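PDB 4I3F: serine hydrolase CCSP0084 from Cycloclasticus sp. P1, which probably hydrolyses carbon-carbon bonds of meta-cleavage products and also esters, as a serine hydrolase of the alpha/beta hydrolase fold. Local coordinates for residues Lys143-Leu147 and Phe296-Asp302; Tyr65-Leu70 and Asn290-Lys294. All blocks are in the same frame, centred on the assembly; numbering follows the deposited sequence. Where two conformers were deposited one is given.

Interaction 1: Lys143-Leu147 and Phe296-Asp302; sequences KKAVL and FFDGMFD
V146 and K144, which alternate on strand 143-147 with A145, a residue facing helix 126-137 on the other side of the sheet, both point at the last turn of the C-terminal helix and meet the rings of F296 and F297. V146 reaches both with one methyl: CG2 lies 3.6 Å from F296 CD2 and 3.6 Å from F297 CZ. With CG1 anti to the backbone N (chi1 170°), CG2 is left anti to the carbonyl carbon and reaches both rings. K144 also touches both, with different carbons. Its CB lies in the plane of the F297 ring, at the edge, 3.7 Å from CE1, whereas CE sits over one face of F296, 4.2 Å from the ring centroid and 19° off the normal, a CH-pi contact. Bends at chi3 and chi4 lift the ammonium farther above the ring, to D302; at 5.6 Å from the centroid its own cation-pi attraction is at most weak. There NZ donates to D302 OD1 at 3.0 Å, a salt bridge on the syn side of the carboxylate and 25° out of its plane. A water accepts a second bond from NZ at 2.8 Å and donates a hydrogen bond to F297 O.

What brings D302 round is the chain reversal: G299, at positive phi, leaves the helix in a Schellman motif, and a type I turn from G299 to D302 follows. F297 also stacks with H120 of strand 119-124. The lysine is thus used twice, its methylenes covering aromatic carbon and its charge binding the C-terminal tail, where solvent probably moderates the ion pair.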
loop_
_atom_site.group_PDB
_atom_site.type_symbol
_atom_site.label_atom_id
_atom_site.label_comp_id
_atom_site.label_asym_id
_atom_site.label_seq_id
_atom_site.Cartn_x
_atom_site.Cartn_y
_atom_site.Cartn_z
ATOM N N LYS A 143 -15.967 -0.083 4.583
ATOM C CA LYS A 143 -16.515 -1.028 5.552
ATOM C C LYS A 143 -15.408 -1.383 6.538
ATOM O O LYS A 143 -15.146 -0.626 7.473
ATOM C CB LYS A 143 -17.063 -2.269 4.826
ATOM C CG LYS A 143 -18.369 -2.014 4.050
ATOM C CD LYS A 143 -18.519 -2.926 2.826
ATOM C CE LYS A 143 -18.704 -4.394 3.206
ATOM N NZ LYS A 143 -19.982 -4.615 3.946
ATOM N N LYS A 144 -14.736 -2.512 6.327
ATOM C CA LYS A 144 -13.591 -2.864 7.174
ATOM C C LYS A 144 -12.273 -2.526 6.505
ATOM O O LYS A 144 -12.179 -2.518 5.275
ATOM C CB LYS A 144 -13.585 -4.357 7.496
ATOM C CG LYS A 144 -14.645 -4.821 8.475
ATOM C CD LYS A 144 -14.501 -6.325 8.659
ATOM C CE LYS A 144 -14.789 -6.766 10.082
ATOM N NZ LYS A 144 -16.237 -7.014 10.325
ATOM N N ALA A 145 -11.251 -2.290 7.325
ATOM C CA ALA A 145 -9.922 -1.935 6.828
ATOM C C ALA A 145 -8.835 -2.826 7.414
ATOM O O ALA A 145 -8.842 -3.133 8.611
ATOM C CB ALA A 145 -9.612 -0.467 7.118
ATOM N N VAL A 146 -7.900 -3.232 6.563
ATOM C CA VAL A 146 -6.682 -3.903 7.005
ATOM C C VAL A 146 -5.495 -3.048 6.599
ATOM O O VAL A 146 -5.357 -2.691 5.426
ATOM C CB VAL A 146 -6.541 -5.292 6.366
ATOM C CG1 VAL A 146 -5.140 -5.874 6.656
ATOM C CG2 VAL A 146 -7.616 -6.229 6.896
ATOM N N LEU A 147 -4.644 -2.707 7.565
ATOM C CA LEU A 147 -3.399 -2.006 7.260
ATOM C C LEU A 147 -2.236 -2.982 7.398
ATOM O O LEU A 147 -2.300 -3.936 8.191
ATOM C CB LEU A 147 -3.191 -0.815 8.200
ATOM C CG LEU A 147 -4.344 0.188 8.288
ATOM C CD1 LEU A 147 -3.993 1.346 9.242
ATOM C CD2 LEU A 147 -4.744 0.707 6.897
ATOM N N PHE A 296 -10.562 -11.978 8.735
ATOM C CA PHE A 296 -10.987 -10.714 9.326
ATOM C C PHE A 296 -12.190 -10.155 8.556
ATOM O O PHE A 296 -13.207 -9.795 9.153
ATOM C CB PHE A 296 -9.837 -9.708 9.369
ATOM C CG PHE A 296 -10.239 -8.358 9.905
ATOM C CD1 PHE A 296 -10.565 -8.195 11.245
ATOM C CD2 PHE A 296 -10.319 -7.261 9.065
ATOM C CE1 PHE A 296 -10.947 -6.952 11.737
ATOM C CE2 PHE A 296 -10.707 -6.017 9.547
ATOM C CZ PHE A 296 -11.021 -5.859 10.878
ATOM N N PHE A 297 -12.088 -10.092 7.233
ATOM C CA PHE A 297 -13.205 -9.604 6.427
ATOM C C PHE A 297 -14.414 -10.537 6.532
ATOM O O PHE A 297 -15.565 -10.094 6.429
ATOM C CB PHE A 297 -12.786 -9.404 4.960
ATOM C CG PHE A 297 -11.850 -8.232 4.739
ATOM C CD1 PHE A 297 -12.038 -7.026 5.402
ATOM C CD2 PHE A 297 -10.779 -8.344 3.860
ATOM C CE1 PHE A 297 -11.167 -5.950 5.192
ATOM C CE2 PHE A 297 -9.913 -7.280 3.639
ATOM C CZ PHE A 297 -10.111 -6.075 4.306
ATOM N N ASP A 298 -14.160 -11.828 6.753
ATOM C CA ASP A 298 -15.237 -12.802 6.903
ATOM C C ASP A 298 -16.027 -12.573 8.187
ATOM O O ASP A 298 -17.173 -12.993 8.289
ATOM C CB ASP A 298 -14.695 -14.242 6.921
ATOM C CG ASP A 298 -14.274 -14.751 5.545
ATOM O OD1 ASP A 298 -14.528 -14.081 4.518
ATOM O OD2 ASP A 298 -13.692 -15.858 5.497
ATOM N N GLY A 299 -15.405 -11.936 9.177
ATOM C CA GLY A 299 -16.078 -11.673 10.443
ATOM C C GLY A 299 -15.639 -12.604 11.557
ATOM O O GLY A 299 -16.252 -12.628 12.623
ATOM N N MET A 300 -14.585 -13.380 11.320
ATOM C CA MET A 300 -14.165 -14.356 12.318
ATOM C C MET A 300 -13.662 -13.709 13.601
ATOM O O MET A 300 -13.689 -14.334 14.672
ATOM C CB MET A 300 -13.082 -15.280 11.765
ATOM C CG MET A 300 -13.496 -16.126 10.570
ATOM S SD MET A 300 -14.734 -17.383 10.954
ATOM C CE MET A 300 -14.378 -17.726 12.676
ATOM N N PHE A 301 -13.189 -12.468 13.501
ATOM C CA PHE A 301 -12.622 -11.804 14.663
ATOM C C PHE A 301 -13.479 -10.641 15.126
ATOM O O PHE A 301 -12.996 -9.763 15.835
ATOM C CB PHE A 301 -11.181 -11.366 14.365
ATOM C CG PHE A 301 -10.322 -12.488 13.842
ATOM C CD1 PHE A 301 -10.226 -13.681 14.543
ATOM C CD2 PHE A 301 -9.655 -12.369 12.629
ATOM C CE1 PHE A 301 -9.459 -14.733 14.062
ATOM C CE2 PHE A 301 -8.888 -13.416 12.138
ATOM C CZ PHE A 301 -8.791 -14.598 12.860
ATOM N N ASP A 302 -14.759 -10.671 14.750
ATOM C CA ASP A 302 -15.740 -9.703 15.225
ATOM C C ASP A 302 -15.974 -9.799 16.723
ATOM O O ASP A 302 -15.725 -10.843 17.340
ATOM C CB ASP A 302 -17.094 -9.924 14.546
ATOM C CG ASP A 302 -17.097 -9.535 13.080
ATOM O OD1 ASP A 302 -16.073 -9.025 12.584
ATOM O OD2 ASP A 302 -18.150 -9.730 12.430
HETATM O O HOH W 1 -17.126 -8.778 8.372
#

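Interaction 2: Tyr65-Leu70 and Asn290-Lys294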
loop_
_atom_site.group_PDB
_atom_site.type_symbol
_atom_site.label_atom_id
_atom_site.label_comp_id
_atom_site.label_asym_id
_atom_site.label_seq_id
_atom_site.Cartn_x
_atom_site.Cartn_y
_atom_site.Cartn_z
ATOM N N TYR A 65 -0.236 -12.482 -4.902
ATOM C CA TYR A 65 -0.514 -13.691 -4.132
ATOM C C TYR A 65 -1.837 -13.610 -3.385
ATOM O O TYR A 65 -2.514 -14.625 -3.175
ATOM C CB TYR A 65 0.617 -13.950 -3.145
ATOM C CG TYR A 65 1.932 -14.129 -3.835
ATOM C CD1 TYR A 65 2.903 -13.141 -3.784
ATOM C CD2 TYR A 65 2.186 -15.267 -4.583
ATOM C CE1 TYR A 65 4.109 -13.298 -4.433
ATOM C CE2 TYR A 65 3.383 -15.433 -5.235
ATOM C CZ TYR A 65 4.341 -14.447 -5.158
ATOM O OH TYR A 65 5.538 -14.621 -5.813
ATOM N N ALA A 66 -2.192 -12.404 -2.976
ATOM C CA ALA A 66 -3.409 -12.172 -2.213
ATOM C C ALA A 66 -4.647 -12.209 -3.101
ATOM O O ALA A 66 -5.696 -12.695 -2.681
ATOM C CB ALA A 66 -3.325 -10.840 -1.507
ATOM N N LEU A 67 -4.518 -11.696 -4.324
ATOM C CA LEU A 67 -5.656 -11.587 -5.243
ATOM C C LEU A 67 -6.367 -12.911 -5.544
ATOM O O LEU A 67 -7.583 -12.989 -5.379
ATOM C CB LEU A 67 -5.264 -10.882 -6.552
ATOM C CG LEU A 67 -4.982 -9.384 -6.523
ATOM C CD1 LEU A 67 -4.590 -8.920 -7.907
ATOM C CD2 LEU A 67 -6.175 -8.601 -6.022
ATOM N N PRO A 68 -5.627 -13.949 -5.989
ATOM C CA PRO A 68 -6.323 -15.204 -6.305
ATOM C C PRO A 68 -6.987 -15.803 -5.084
ATOM O O PRO A 68 -8.060 -16.399 -5.201
ATOM C CB PRO A 68 -5.190 -16.137 -6.758
ATOM C CG PRO A 68 -4.095 -15.248 -7.176
ATOM C CD PRO A 68 -4.179 -14.064 -6.259
ATOM N N PHE A 69 -6.353 -15.648 -3.925
ATOM C CA PHE A 69 -6.890 -16.219 -2.701
ATOM C C PHE A 69 -8.174 -15.514 -2.291
ATOM O O PHE A 69 -9.194 -16.167 -2.046
ATOM C CB PHE A 69 -5.861 -16.134 -1.571
ATOM C CG PHE A 69 -6.344 -16.723 -0.280
ATOM C CD1 PHE A 69 -6.384 -18.096 -0.101
ATOM C CD2 PHE A 69 -6.774 -15.904 0.752
ATOM C CE1 PHE A 69 -6.838 -18.643 1.085
ATOM C CE2 PHE A 69 -7.226 -16.449 1.939
ATOM C CZ PHE A 69 -7.253 -17.812 2.109
ATOM N N LEU A 70 -8.121 -14.187 -2.215
ATOM C CA LEU A 70 -9.272 -13.402 -1.778
ATOM C C LEU A 70 -10.409 -13.459 -2.798
ATOM O O LEU A 70 -11.586 -13.407 -2.434
ATOM C CB LEU A 70 -8.868 -11.961 -1.494
ATOM C CG LEU A 70 -7.914 -11.756 -0.318
ATOM C CD1 LEU A 70 -7.363 -10.342 -0.337
ATOM C CD2 LEU A 70 -8.637 -12.003 0.988
ATOM N N ASN A 290 -2.681 -13.907 4.126
ATOM C CA ASN A 290 -3.870 -14.109 3.299
ATOM C C ASN A 290 -5.033 -14.621 4.136
ATOM O O ASN A 290 -6.156 -14.112 4.070
ATOM C CB ASN A 290 -3.565 -15.091 2.163
ATOM C CG ASN A 290 -2.772 -14.454 1.039
ATOM O OD1 ASN A 290 -2.490 -13.256 1.066
ATOM N ND2 ASN A 290 -2.399 -15.256 0.053
ATOM N N ASN A 291 -4.760 -15.635 4.944
ATOM C CA ASN A 291 -5.799 -16.149 5.828
ATOM C C ASN A 291 -6.246 -15.175 6.914
ATOM O O ASN A 291 -7.446 -15.030 7.139
ATOM C CB ASN A 291 -5.412 -17.516 6.386
ATOM C CG ASN A 291 -5.564 -18.618 5.345
ATOM O OD1 ASN A 291 -6.671 -19.066 5.059
ATOM N ND2 ASN A 291 -4.459 -19.045 4.767
ATOM N N LEU A 292 -5.313 -14.491 7.579
ATOM C CA LEU A 292 -5.702 -13.512 8.604
ATOM C C LEU A 292 -6.591 -12.424 8.018
ATOM O O LEU A 292 -7.620 -12.061 8.603
ATOM C CB LEU A 292 -4.466 -12.890 9.268
ATOM C CG LEU A 292 -4.766 -11.975 10.445
ATOM C CD1 LEU A 292 -5.288 -12.787 11.622
ATOM C CD2 LEU A 292 -3.512 -11.212 10.833
ATOM N N THR A 293 -6.196 -11.926 6.850
ATOM C CA THR A 293 -6.933 -10.875 6.151
ATOM C C THR A 293 -8.325 -11.342 5.746
ATOM O O THR A 293 -9.320 -10.651 6.016
ATOM C CB THR A 293 -6.130 -10.392 4.929
ATOM O OG1 THR A 293 -4.905 -9.800 5.389
ATOM C CG2 THR A 293 -6.917 -9.365 4.105
ATOM N N LYS A 294 -8.401 -12.509 5.108
ATOM C CA LYS A 294 -9.678 -13.058 4.682
ATOM C C LYS A 294 -10.611 -13.308 5.858
ATOM O O LYS A 294 -11.777 -12.900 5.838
ATOM C CB LYS A 294 -9.481 -14.358 3.899
ATOM C CG LYS A 294 -10.796 -14.953 3.412
ATOM C CD LYS A 294 -10.643 -16.402 2.953
ATOM C CE LYS A 294 -11.969 -16.992 2.488
ATOM N NZ LYS A 294 -12.838 -17.459 3.603
#
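F69 lays its ring alongside the N290 side chain, CD2 standing 3.6 Å from N290 CB, with the ring and amide planes only 16° apart. This is the close part of the contact. With CG anti to the backbone N, the F69 ring extends from helix 66-70 across the 290-294 turn, where CE2 comes within 3.3 Å of N290 O and 3.6 Å of K294 CD. N290, a buried residue, turns its carboxamide toward Y65 and A66: OD1 packs 3.6 Å from A66 CB, and ND2 gives Y65 O a weak hydrogen bond, 3.3 Å long and bent to 129° at the hydrogen. Beside it L70 CD2 rests 3.8 Å from K294 CB.

The outer side, where F69, N291 and K294 are all partly exposed, sends its polar ends to bond elsewhere. F69 CZ approaches N291 OD1 with the amide steeply inclined to the ring, while N291 ND2 bonds to K287 O. The K294 methylenes cross F69 at roughly a right angle, and NZ leads away to a salt bridge with D298.

The two short axes approach to 10.3 Å and cross at -48°, a spacing filled by side chains. Behind helix 66-70, L70 packs on I47, L49 and C76 of strands 46-50 and 75-79; L292, on another side of the C-terminal helix, meets H272 and F274 of strand 269-274.

In the fold
Both contacts use helix 286-298, the C-terminal helix of the alpha/beta hydrolase fold, and their centres lie about 12 Å apart. Interaction 1 fastens its last turn and the tail beyond to a central parallel strand, whereas interaction 2 sets the preceding turns against the short helix 66-70. Interaction 1 is mostly buried, four of its six touching residues, with an ion pair at the surface beside two phenylalanines against the sheet. Interaction 2 is partly buried, four of eight and none fully exposed, and sets one ring among amides and lysine methylenes. The contacts join directly, F301 CE2 lying 3.7 Å from L292 CD1, and the K294-D298 salt bridge links their segments along the helix.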